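Local coordinates for transcription initiation factor TFIID subunit 6 (Drosophila melanogaster, PDB 1TAF), which serves as a subunit of TFIID, the multiprotein complex that mediates promoter responses to activators and repressors in RNA polymerase II transcription, at residues S5-E10 / I38-I43. Numbering follows the deposited sequence.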
ATOM      1  N   SER B   5     -28.407   4.714   1.967  1.00 13.42           N
ATOM      2  CA  SER B   5     -27.691   5.771   2.655  1.00 12.85           C
ATOM      3  C   SER B   5     -26.209   5.891   2.298  1.00 13.28           C
ATOM      4  O   SER B   5     -25.570   4.948   1.833  1.00 12.42           O
ATOM      5  CB  SER B   5     -27.844   5.593   4.155  1.00 11.42           C
ATOM      6  OG  SER B   5     -29.215   5.518   4.496  1.00 12.52           O
ATOM      7  N   SER B   6     -25.661   7.069   2.546  1.00 13.72           N
ATOM      8  CA  SER B   6     -24.263   7.308   2.277  1.00 12.22           C
ATOM      9  C   SER B   6     -23.726   8.407   3.174  1.00 10.38           C
ATOM     10  O   SER B   6     -24.472   9.252   3.657  1.00 10.29           O
ATOM     11  CB  SER B   6     -24.063   7.671   0.805  1.00 15.43           C
ATOM     12  OG  SER B   6     -24.764   8.845   0.475  1.00 20.42           O
ATOM     13  N   ILE B   7     -22.438   8.324   3.462  1.00 10.73           N
ATOM     14  CA  ILE B   7     -21.749   9.309   4.283  1.00 13.40           C
ATOM     15  C   ILE B   7     -21.762  10.627   3.506  1.00 13.34           C
ATOM     16  O   ILE B   7     -21.620  10.635   2.285  1.00 13.29           O
ATOM     17  CB  ILE B   7     -20.287   8.844   4.557  1.00 15.27           C
ATOM     18  CG1 ILE B   7     -20.283   7.578   5.440  1.00 15.55           C
ATOM     19  CG2 ILE B   7     -19.464   9.966   5.173  1.00 16.41           C
ATOM     20  CD1 ILE B   7     -20.912   7.757   6.840  1.00 11.92           C
ATOM     21  N   SER B   8     -21.957  11.735   4.205  1.00 12.69           N
ATOM     22  CA  SER B   8     -22.000  13.041   3.552  1.00 13.62           C
ATOM     23  C   SER B   8     -20.627  13.523   3.105  1.00 12.32           C
ATOM     24  O   SER B   8     -19.602  13.169   3.702  1.00 12.33           O
ATOM     25  CB  SER B   8     -22.597  14.093   4.494  1.00 12.55           C
ATOM     26  OG  SER B   8     -21.759  14.277   5.627  1.00 15.20           O
ATOM     27  N   ALA B   9     -20.620  14.355   2.070  1.00 10.76           N
ATOM     28  CA  ALA B   9     -19.393  14.940   1.561  1.00  8.99           C
ATOM     29  C   ALA B   9     -18.817  15.867   2.633  1.00 11.28           C
ATOM     30  O   ALA B   9     -17.605  16.069   2.708  1.00  9.94           O
ATOM     31  CB  ALA B   9     -19.688  15.717   0.320  1.00 10.51           C
ATOM     32  N   GLU B  10     -19.692  16.407   3.484  1.00 12.16           N
ATOM     33  CA  GLU B  10     -19.275  17.302   4.567  1.00 14.98           C
ATOM     34  C   GLU B  10     -18.370  16.595   5.585  1.00 15.56           C
ATOM     35  O   GLU B  10     -17.384  17.164   6.068  1.00 16.10           O
ATOM     36  CB  GLU B  10     -20.503  17.893   5.252  1.00 18.98           C
ATOM     37  CG  GLU B  10     -20.184  18.909   6.318  1.00 24.83           C
ATOM     38  CD  GLU B  10     -19.337  20.063   5.800  1.00 32.33           C
ATOM     39  OE1 GLU B  10     -19.526  20.470   4.623  1.00 34.92           O
ATOM     40  OE2 GLU B  10     -18.481  20.557   6.574  1.00 34.65           O
ATOM     41  N   ILE B  38     -19.644   3.066  -0.495  1.00  7.48           N
ATOM     42  CA  ILE B  38     -19.668   1.827  -1.270  1.00  7.75           C
ATOM     43  C   ILE B  38     -18.862   0.759  -0.529  1.00  8.22           C
ATOM     44  O   ILE B  38     -19.259  -0.410  -0.488  1.00  7.91           O
ATOM     45  CB  ILE B  38     -19.082   2.032  -2.687  1.00  8.54           C
ATOM     46  CG1 ILE B  38     -20.077   2.808  -3.555  1.00  8.82           C
ATOM     47  CG2 ILE B  38     -18.734   0.690  -3.328  1.00  7.62           C
ATOM     48  CD1 ILE B  38     -19.493   3.268  -4.892  1.00 10.76           C
ATOM     49  N   LYS B  39     -17.735   1.181   0.050  1.00  7.99           N
ATOM     50  CA  LYS B  39     -16.851   0.306   0.821  1.00  9.37           C
ATOM     51  C   LYS B  39     -17.558  -0.189   2.074  1.00  7.92           C
ATOM     52  O   LYS B  39     -17.470  -1.370   2.423  1.00  9.99           O
ATOM     53  CB  LYS B  39     -15.585   1.055   1.214  1.00 11.57           C
ATOM     54  CG  LYS B  39     -14.474   0.969   0.208  1.00 17.41           C
ATOM     55  CD  LYS B  39     -13.643  -0.279   0.479  1.00 25.82           C
ATOM     56  CE  LYS B  39     -12.464  -0.415  -0.485  1.00 26.59           C
ATOM     57  NZ  LYS B  39     -11.551  -1.519  -0.038  1.00 28.42           N
ATOM     58  N   LEU B  40     -18.255   0.717   2.748  1.00  5.74           N
ATOM     59  CA  LEU B  40     -19.009   0.375   3.956  1.00  7.70           C
ATOM     60  C   LEU B  40     -20.074  -0.697   3.680  1.00  9.29           C
ATOM     61  O   LEU B  40     -20.228  -1.646   4.456  1.00  9.64           O
ATOM     62  CB  LEU B  40     -19.676   1.625   4.538  1.00  7.10           C
ATOM     63  CG  LEU B  40     -18.759   2.559   5.322  1.00  6.74           C
ATOM     64  CD1 LEU B  40     -19.482   3.873   5.588  1.00  6.96           C
ATOM     65  CD2 LEU B  40     -18.340   1.898   6.630  1.00  7.70           C
ATOM     66  N   LYS B  41     -20.800  -0.547   2.571  1.00  6.92           N
ATOM     67  CA  LYS B  41     -21.838  -1.504   2.195  1.00  6.41           C
ATOM     68  C   LYS B  41     -21.207  -2.867   1.898  1.00  6.04           C
ATOM     69  O   LYS B  41     -21.750  -3.891   2.301  1.00  6.32           O
ATOM     70  CB  LYS B  41     -22.646  -0.973   1.010  1.00  5.64           C
ATOM     71  CG  LYS B  41     -23.475   0.298   1.338  1.00  7.10           C
ATOM     72  CD  LYS B  41     -23.892   1.003   0.049  1.00 10.48           C
ATOM     73  CE  LYS B  41     -24.399   2.438   0.265  1.00 15.07           C
ATOM     74  NZ  LYS B  41     -25.869   2.585   0.491  1.00 10.17           N
ATOM     75  N   ARG B  42     -20.039  -2.876   1.249  1.00  5.47           N
ATOM     76  CA  ARG B  42     -19.330  -4.125   0.953  1.00  5.36           C
ATOM     77  C   ARG B  42     -18.866  -4.815   2.241  1.00  6.45           C
ATOM     78  O   ARG B  42     -19.000  -6.026   2.385  1.00  5.74           O
ATOM     79  CB  ARG B  42     -18.114  -3.868   0.070  1.00  8.40           C
ATOM     80  CG  ARG B  42     -18.444  -3.420  -1.331  1.00 16.35           C
ATOM     81  CD  ARG B  42     -17.204  -3.380  -2.207  1.00 24.01           C
ATOM     82  NE  ARG B  42     -17.507  -2.872  -3.546  1.00 31.74           N
ATOM     83  CZ  ARG B  42     -16.609  -2.707  -4.516  1.00 36.23           C
ATOM     84  NH1 ARG B  42     -15.333  -3.015  -4.304  1.00 37.40           N
ATOM     85  NH2 ARG B  42     -16.983  -2.216  -5.697  1.00 37.31           N
ATOM     86  N   ILE B  43     -18.297  -4.040   3.164  1.00  5.37           N
ATOM     87  CA  ILE B  43     -17.820  -4.572   4.438  1.00  5.43           C
ATOM     88  C   ILE B  43     -18.979  -5.187   5.233  1.00  7.08           C
ATOM     89  O   ILE B  43     -18.872  -6.307   5.733  1.00  5.87           O
ATOM     90  CB  ILE B  43     -17.128  -3.457   5.281  1.00  7.05           C
ATOM     91  CG1 ILE B  43     -15.829  -3.019   4.595  1.00  8.34           C
ATOM     92  CG2 ILE B  43     -16.802  -3.951   6.697  1.00  4.26           C
ATOM     93  CD1 ILE B  43     -15.275  -1.717   5.099  1.00 10.61           C
TER
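A lysine-to-carbonyl hydrogen bond and a small aliphatic contact, Lys41 on Ser5 and Leu40 on Ile7, fasten the extended N-terminal arm that leads into helix 9-18 to the middle of the long helix 26-53. Lys41 NZ donates to Ser5 O over 2.7 Å, lying in the carbonyl plane on a lone pair, with a C=O...N angle of 142°. The aliphatic part of Lys41 runs out nearly extended and then bends at its last torsion (chi4 -91°), which turns the ammonium onto the carbonyl while CE stays 3.2 Å from Ser5 O. The same NZ also donates to Tyr3 O, so one ammonium group grips two backbone carbonyls of the N-terminal segment. With an alanine in place of Lys41, the Ser5 and Tyr3 carbonyls would probably lose this shared donor and the arm before Ile7 would be freer to move. The three helices, a long central one flanked by two short ones, form the histone fold of TAF6, a module that pairs with a second histone-fold protein. Two residues further on, Ile7 points at the helix; its CG1 branch, anti to the carbonyl carbon, meets Leu40 CD1 at 3.8 Å, the two side chains crossing at about a right angle. Ile7 N is hydrogen-bonded to Ser37 OG and its side chain also rests on Val36. On the partner protein's chain, an acidic side chain hydrogen-bonds Ser5 OG, and an apolar one packs against Ile7.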